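Side-chain contacts in 1-pyrroline-5-carboxylate dehydrogenase (Thermus thermophilus, PDB 1UZB), which probably catalyses the NAD-dependent oxidation of glutamate semialdehyde, the open form of 1-pyrroline-5-carboxylate, to glutamate in proline breakdown: residues I296-E299 with T300-F303; S451-R454 with E455-E458; L457-A460 with R461-H465. All blocks are in the same frame, centred on the assembly; numbering follows the deposited sequence.

Overall arrangement
Interaction 1 comes first along the chain, about 150 residues before the overlapping interactions 2 and 3. The contacts lie at the ends of the neighbouring parallel strands 293-297 and 446-450, and on helix 454-463 after the latter, in a seven-stranded sheet that, as in other aldehyde dehydrogenases, probably belongs to the catalytic domain. Interactions 2 and 3 share L457 and E458. Centres of interactions 1 and 2 are about 10 Å apart, those of 2 and 3 about 9 Å, and those of 1 and 3 about 15 Å. D298 joins the first two through S451 and H456, and I296 meets F464 of the third. Helix 454-463 packs on the sheet of its own chain and also meets two other copies of the protein.

Interaction 1: I296-E299 with T300-F303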
loop_
_atom_site.group_PDB
_atom_site.type_symbol
_atom_site.label_atom_id
_atom_site.label_comp_id
_atom_site.label_asym_id
_atom_site.label_seq_id
_atom_site.Cartn_x
_atom_site.Cartn_y
_atom_site.Cartn_z
ATOM N N ILE A 296 -28.868 22.082 18.129
ATOM C CA ILE A 296 -29.425 23.229 17.430
ATOM C C ILE A 296 -30.418 22.708 16.408
ATOM O O ILE A 296 -30.147 21.716 15.734
ATOM C CB ILE A 296 -28.347 23.995 16.626
ATOM C CG1 ILE A 296 -27.320 24.632 17.565
ATOM C CG2 ILE A 296 -29.011 25.053 15.739
ATOM C CD1 ILE A 296 -26.121 25.225 16.840
ATOM N N VAL A 297 -31.567 23.361 16.294
ATOM C CA VAL A 297 -32.544 22.974 15.286
ATOM C C VAL A 297 -32.959 24.244 14.553
ATOM O O VAL A 297 -33.324 25.231 15.191
ATOM C CB VAL A 297 -33.813 22.328 15.883
ATOM C CG1 VAL A 297 -34.717 21.847 14.750
ATOM C CG2 VAL A 297 -33.444 21.168 16.787
ATOM N N ASP A 298 -32.870 24.246 13.224
ATOM C CA ASP A 298 -33.303 25.424 12.480
ATOM C C ASP A 298 -34.626 25.145 11.772
ATOM O O ASP A 298 -35.157 24.038 11.852
ATOM C CB ASP A 298 -32.225 25.942 11.503
ATOM C CG ASP A 298 -31.930 24.997 10.355
ATOM O OD1 ASP A 298 -32.846 24.297 9.881
ATOM O OD2 ASP A 298 -30.764 24.989 9.904
ATOM N N GLU A 299 -35.163 26.150 11.087
ATOM C CA GLU A 299 -36.457 26.008 10.429
ATOM C C GLU A 299 -36.551 25.041 9.254
ATOM O O GLU A 299 -37.653 24.721 8.813
ATOM C CB GLU A 299 -36.977 27.381 9.989
ATOM C CG GLU A 299 -36.140 28.055 8.914
ATOM C CD GLU A 299 -36.690 29.410 8.515
ATOM O OE1 GLU A 299 -36.815 30.286 9.398
ATOM O OE2 GLU A 299 -36.998 29.601 7.321
ATOM N N THR A 300 -35.416 24.562 8.756
ATOM C CA THR A 300 -35.428 23.639 7.619
ATOM C C THR A 300 -35.415 22.175 8.040
ATOM O O THR A 300 -35.517 21.281 7.201
ATOM C CB THR A 300 -34.202 23.845 6.709
ATOM O OG1 THR A 300 -33.034 23.324 7.359
ATOM C CG2 THR A 300 -34.002 25.319 6.409
ATOM N N ALA A 301 -35.294 21.926 9.336
ATOM C CA ALA A 301 -35.225 20.563 9.847
ATOM C C ALA A 301 -36.514 19.759 9.809
ATOM O O ALA A 301 -37.607 20.298 9.645
ATOM C CB ALA A 301 -34.699 20.591 11.278
ATOM N N ASP A 302 -36.359 18.447 9.942
ATOM C CA ASP A 302 -37.491 17.535 10.029
ATOM C C ASP A 302 -37.791 17.648 11.527
ATOM O O ASP A 302 -37.089 17.071 12.361
ATOM C CB ASP A 302 -37.057 16.114 9.657
ATOM C CG ASP A 302 -38.155 15.088 9.863
ATOM O OD1 ASP A 302 -38.090 14.024 9.207
ATOM O OD2 ASP A 302 -39.071 15.329 10.680
ATOM N N PHE A 303 -38.813 18.426 11.865
ATOM C CA PHE A 303 -39.173 18.674 13.258
ATOM C C PHE A 303 -39.519 17.435 14.073
ATOM O O PHE A 303 -39.233 17.381 15.269
ATOM C CB PHE A 303 -40.326 19.678 13.323
ATOM C CG PHE A 303 -40.001 21.026 12.724
ATOM C CD1 PHE A 303 -41.011 21.814 12.179
ATOM C CD2 PHE A 303 -38.696 21.517 12.716
ATOM C CE1 PHE A 303 -40.735 23.065 11.637
ATOM C CE2 PHE A 303 -38.408 22.775 12.175
ATOM C CZ PHE A 303 -39.430 23.549 11.634
HETATM O O HOH W 1 -38.830 22.424 8.269
#
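D298 and T300 meet inside a type I beta turn, D298 to A301, that takes the chain off the end of strand 293-297 toward helix 303-315. The close-packed side is built on one carboxylate oxygen. D298 OD1 accepts T300 N at 2.8 Å on its anti side, which makes an Asx turn, and T300 OG1 at 2.7 Å on its syn side. Both donors stand somewhat out of the carboxylate plane. The CG of D298 sits between its own backbone N and carbonyl carbon (chi1 67°), a position that brings the carboxylate back over the turn. OD1 is thus bound within the turn and OD2 from outside by S451 and H456; S451 also bonds T300 OG1. The turn's backbone bond, A301 N to D298 O, is longer at 3.3 Å, and nearby V297 CG1 packs on A301 CB at 3.7 Å. On the other side the packing thins. E299 extends into solvent, and a water bridges the carbonyls of E299 and A301, 2.6 Å from E299 O and 2.8 Å from A301 O. F303 enters from the helix start, with A301 O over one ring face and D298 O at its edge, in plane, 3.5 Å from CE2.

Interaction 2: S451-R454 with E455-E458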
loop_
_atom_site.group_PDB
_atom_site.type_symbol
_atom_site.label_atom_id
_atom_site.label_comp_id
_atom_site.label_asym_id
_atom_site.label_seq_id
_atom_site.Cartn_x
_atom_site.Cartn_y
_atom_site.Cartn_z
ATOM N N SER A 451 -30.970 19.978 10.643
ATOM C CA SER A 451 -31.170 20.932 9.564
ATOM C C SER A 451 -31.056 20.208 8.231
ATOM O O SER A 451 -30.359 19.199 8.126
ATOM C CB SER A 451 -30.099 22.027 9.618
ATOM O OG SER A 451 -30.172 22.871 8.475
ATOM N N ARG A 452 -31.747 20.722 7.219
ATOM C CA ARG A 452 -31.676 20.141 5.884
ATOM C C ARG A 452 -30.770 21.010 5.010
ATOM O O ARG A 452 -30.378 20.607 3.914
ATOM C CB ARG A 452 -33.061 20.069 5.238
ATOM C CG ARG A 452 -33.991 18.985 5.764
ATOM C CD ARG A 452 -35.200 18.876 4.833
ATOM N NE ARG A 452 -36.157 17.837 5.208
ATOM C CZ ARG A 452 -37.193 18.021 6.020
ATOM N NH1 ARG A 452 -38.007 17.008 6.296
ATOM N NH2 ARG A 452 -37.427 19.213 6.553
ATOM N N LYS A 453 -30.436 22.202 5.494
ATOM C CA LYS A 453 -29.599 23.116 4.725
ATOM C C LYS A 453 -28.131 22.718 4.790
ATOM O O LYS A 453 -27.509 22.779 5.849
ATOM C CB LYS A 453 -29.792 24.549 5.227
ATOM C CG LYS A 453 -29.103 25.590 4.363
ATOM C CD LYS A 453 -29.523 26.998 4.751
ATOM C CE LYS A 453 -28.766 28.032 3.938
ATOM N NZ LYS A 453 -28.931 27.799 2.476
ATOM N N ARG A 454 -27.584 22.314 3.647
ATOM C CA ARG A 454 -26.197 21.871 3.561
ATOM C C ARG A 454 -25.214 22.899 4.093
ATOM O O ARG A 454 -24.265 22.558 4.803
ATOM C CB ARG A 454 -25.821 21.544 2.111
ATOM C CG ARG A 454 -26.744 20.565 1.402
ATOM C CD ARG A 454 -27.004 19.306 2.218
ATOM N NE ARG A 454 -25.782 18.612 2.614
ATOM C CZ ARG A 454 -25.758 17.555 3.420
ATOM N NH1 ARG A 454 -24.605 16.987 3.732
ATOM N NH2 ARG A 454 -26.889 17.063 3.905
ATOM N N GLU A 455 -25.434 24.159 3.740
ATOM C CA GLU A 455 -24.538 25.220 4.169
ATOM C C GLU A 455 -24.484 25.351 5.688
ATOM O O GLU A 455 -23.439 25.663 6.250
ATOM C CB GLU A 455 -24.949 26.547 3.524
ATOM C CG GLU A 455 -24.759 26.585 2.003
ATOM C CD GLU A 455 -25.902 25.951 1.215
ATOM O OE1 GLU A 455 -26.851 25.405 1.822
ATOM O OE2 GLU A 455 -25.849 26.010 -0.033
ATOM N N HIS A 456 -25.606 25.109 6.356
ATOM C CA HIS A 456 -25.620 25.196 7.812
ATOM C C HIS A 456 -24.856 24.033 8.429
ATOM O O HIS A 456 -24.082 24.223 9.367
ATOM C CB HIS A 456 -27.057 25.226 8.333
ATOM C CG HIS A 456 -27.747 26.533 8.105
ATOM N ND1 HIS A 456 -29.033 26.780 8.530
ATOM C CD2 HIS A 456 -27.319 27.672 7.511
ATOM C CE1 HIS A 456 -29.369 28.018 8.208
ATOM N NE2 HIS A 456 -28.345 28.580 7.590
ATOM N N LEU A 457 -25.064 22.832 7.894
ATOM C CA LEU A 457 -24.372 21.660 8.405
ATOM C C LEU A 457 -22.865 21.795 8.221
ATOM O O LEU A 457 -22.102 21.569 9.157
ATOM C CB LEU A 457 -24.868 20.390 7.706
ATOM C CG LEU A 457 -26.341 20.008 7.909
ATOM C CD1 LEU A 457 -26.612 18.693 7.197
ATOM C CD2 LEU A 457 -26.661 19.873 9.399
ATOM N N GLU A 458 -22.431 22.178 7.024
ATOM C CA GLU A 458 -21.001 22.302 6.778
ATOM C C GLU A 458 -20.394 23.454 7.576
ATOM O O GLU A 458 -19.225 23.411 7.952
ATOM C CB GLU A 458 -20.735 22.444 5.277
ATOM C CG GLU A 458 -21.237 21.243 4.465
ATOM C CD GLU A 458 -20.641 19.909 4.906
ATOM O OE1 GLU A 458 -21.115 18.857 4.421
ATOM O OE2 GLU A 458 -19.699 19.903 5.726
HETATM O O HOH W 2 -22.869 18.786 2.208
HETATM O O HOH W 3 -28.639 23.375 1.053
#
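K453, at the N-cap position of helix 454-463, crosses the ring of H456. The lysine chain leaves with CG anti to its backbone N (chi1 -172°) and runs over the imidazole, where CD sits 3.5 Å from the ring centroid, almost on the normal: a CH-pi contact over the centre of one face. The ring also stacks with F431 and gives ND1 to D298. Past the ring, the K453 side chain bends at chi4, and NZ forms a salt bridge with E455 OE1 at 3.2 Å, approaching from above the carboxylate plane. The same oxygen takes a water, which also accepts from R454 N.

R454 is oriented quite differently. Folded at chi2 and chi3 (-50° and -55°), its chain swings out from the helix, setting one guanidinium face over L457 CD1, which lies toward the rim, 3.7 Å from NH2. Next to it E458 runs side by side in the same direction, yet the two groups do not bond directly: NH1 and OE1 remain 4.0 Å apart and are joined by a water in the guanidinium plane. Their charges are met elsewhere: R454 pairs with E514 of the third subunit, E458 OE1 with R100 of a second subunit, and E458 OE2 with R461.

Backbone bonds complete the turn, with K453 O receiving L457 N at 3.2 Å and R454 O receiving E458 N at 2.9 Å. Just ahead, S451 OG accepts K453 N in an ST turn while also bonding D298. For H456, the acidic partner at ND1 may favour protonation, whereas the nearby K453 ammonium, its NZ 5.2 Å from H456 NE2, may oppose it.

Interaction 3: L457-A460 with R461-H465; sequences LEWA and RREFH
W459 O is gripped by two backbone N-H groups, E463 N at 2.8 Å and, weakly, R462 N at 3.1 Å. The carbonyl of A460 is shared in a similar way, accepting F464 N at 2.9 Å and a weaker bond from E463 N. R461 lies beside E458, pointing the same way, and its NE donates to OE2 at 2.9 Å on the syn side of the carboxylate; the bend at chi3 (-59°) places NE there, with carboxylate and guanidinium planes 31° apart. A water joins E458 OE1 to R461 NH2, and NH1 pairs with E168 of the third subunit. These contacts run through the later two-thirds of the helix of a beta-alpha-beta unit, strand 446-450, helix 454-463 and strand 468-471, to where the chain is about to turn back into the sheet. On the outer side R462 curls over the backbone, one guanidinium face above W459 CA, with NH2 at 3.7 Å. The indole presents its edge to E463, CD1 lying 3.9 Å from CG. F464, the first residue to leave helical geometry, packs its ring against helix 431-439 and strands 446-450 and 468-471; A460 CB lies at the ring's edge, 4.1 Å from F464 CB.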
loop_
_atom_site.group_PDB
_atom_site.type_symbol
_atom_site.label_atom_id
_atom_site.label_comp_id
_atom_site.label_asym_id
_atom_site.label_seq_id
_atom_site.Cartn_x
_atom_site.Cartn_y
_atom_site.Cartn_z
ATOM N N LEU A 457 -25.064 22.832 7.894
ATOM C CA LEU A 457 -24.372 21.660 8.405
ATOM C C LEU A 457 -22.865 21.795 8.221
ATOM O O LEU A 457 -22.102 21.569 9.157
ATOM C CB LEU A 457 -24.868 20.390 7.706
ATOM C CG LEU A 457 -26.341 20.008 7.909
ATOM C CD1 LEU A 457 -26.612 18.693 7.197
ATOM C CD2 LEU A 457 -26.661 19.873 9.399
ATOM N N GLU A 458 -22.431 22.178 7.024
ATOM C CA GLU A 458 -21.001 22.302 6.778
ATOM C C GLU A 458 -20.394 23.454 7.576
ATOM O O GLU A 458 -19.225 23.411 7.952
ATOM C CB GLU A 458 -20.735 22.444 5.277
ATOM C CG GLU A 458 -21.237 21.243 4.465
ATOM C CD GLU A 458 -20.641 19.909 4.906
ATOM O OE1 GLU A 458 -21.115 18.857 4.421
ATOM O OE2 GLU A 458 -19.699 19.903 5.726
ATOM N N TRP A 459 -21.197 24.479 7.841
ATOM C CA TRP A 459 -20.755 25.618 8.639
ATOM C C TRP A 459 -20.487 25.090 10.059
ATOM O O TRP A 459 -19.454 25.375 10.661
ATOM C CB TRP A 459 -21.868 26.673 8.643
ATOM C CG TRP A 459 -21.581 27.951 9.366
ATOM C CD1 TRP A 459 -20.432 28.303 10.007
ATOM C CD2 TRP A 459 -22.483 29.053 9.519
ATOM N NE1 TRP A 459 -20.560 29.561 10.553
ATOM C CE2 TRP A 459 -21.810 30.043 10.268
ATOM C CE3 TRP A 459 -23.796 29.300 9.095
ATOM C CZ2 TRP A 459 -22.406 31.266 10.603
ATOM C CZ3 TRP A 459 -24.390 30.515 9.428
ATOM C CH2 TRP A 459 -23.693 31.482 10.175
ATOM N N ALA A 460 -21.424 24.307 10.580
ATOM C CA ALA A 460 -21.278 23.725 11.909
ATOM C C ALA A 460 -20.085 22.766 11.976
ATOM O O ALA A 460 -19.411 22.681 12.999
ATOM C CB ALA A 460 -22.549 22.993 12.291
ATOM N N ARG A 461 -19.832 22.036 10.892
ATOM C CA ARG A 461 -18.711 21.105 10.855
ATOM C C ARG A 461 -17.413 21.859 11.119
ATOM O O ARG A 461 -16.494 21.332 11.744
ATOM C CB ARG A 461 -18.642 20.410 9.488
ATOM C CG ARG A 461 -17.489 19.413 9.333
ATOM C CD ARG A 461 -17.516 18.757 7.953
ATOM N NE ARG A 461 -18.779 18.057 7.737
ATOM C CZ ARG A 461 -18.997 16.783 8.051
ATOM N NH1 ARG A 461 -18.029 16.043 8.580
ATOM N NH2 ARG A 461 -20.202 16.261 7.879
ATOM N N ARG A 462 -17.357 23.100 10.647
ATOM C CA ARG A 462 -16.169 23.926 10.811
ATOM C C ARG A 462 -16.162 24.811 12.057
ATOM O O ARG A 462 -15.094 25.092 12.602
ATOM C CB ARG A 462 -15.983 24.835 9.588
ATOM C CG ARG A 462 -15.964 24.128 8.241
ATOM C CD ARG A 462 -15.548 25.084 7.126
ATOM N NE ARG A 462 -16.423 26.252 7.029
ATOM C CZ ARG A 462 -17.646 26.237 6.508
ATOM N NH1 ARG A 462 -18.153 25.109 6.028
ATOM N NH2 ARG A 462 -18.365 27.351 6.467
ATOM N N GLU A 463 -17.340 25.229 12.518
ATOM C CA GLU A 463 -17.410 26.157 13.648
ATOM C C GLU A 463 -18.126 25.786 14.947
ATOM O O GLU A 463 -18.015 26.526 15.923
ATOM C CB GLU A 463 -17.962 27.494 13.147
ATOM C CG GLU A 463 -17.094 28.163 12.088
ATOM C CD GLU A 463 -15.723 28.546 12.614
ATOM O OE1 GLU A 463 -15.663 29.318 13.594
ATOM O OE2 GLU A 463 -14.708 28.080 12.050
ATOM N N PHE A 464 -18.876 24.688 14.976
ATOM C CA PHE A 464 -19.549 24.268 16.212
ATOM C C PHE A 464 -18.407 23.555 16.948
ATOM O O PHE A 464 -18.092 22.397 16.653
ATOM C CB PHE A 464 -20.683 23.296 15.878
ATOM C CG PHE A 464 -21.653 23.050 17.012
ATOM C CD1 PHE A 464 -21.242 23.082 18.345
ATOM C CD2 PHE A 464 -22.974 22.701 16.731
ATOM C CE1 PHE A 464 -22.135 22.760 19.376
ATOM C CE2 PHE A 464 -23.868 22.379 17.756
ATOM C CZ PHE A 464 -23.446 22.408 19.075
ATOM N N HIS A 465 -17.795 24.252 17.904
ATOM C CA HIS A 465 -16.617 23.739 18.600
ATOM C C HIS A 465 -16.789 22.692 19.689
ATOM O O HIS A 465 -16.662 22.979 20.881
ATOM C CB HIS A 465 -15.800 24.924 19.144
ATOM C CG HIS A 465 -14.358 24.604 19.394
ATOM N ND1 HIS A 465 -13.507 24.174 18.398
ATOM C CD2 HIS A 465 -13.613 24.660 20.525
ATOM C CE1 HIS A 465 -12.302 23.978 18.903
ATOM N NE2 HIS A 465 -12.339 24.265 20.192
HETATM O O HOH W 4 -22.484 17.517 6.672
#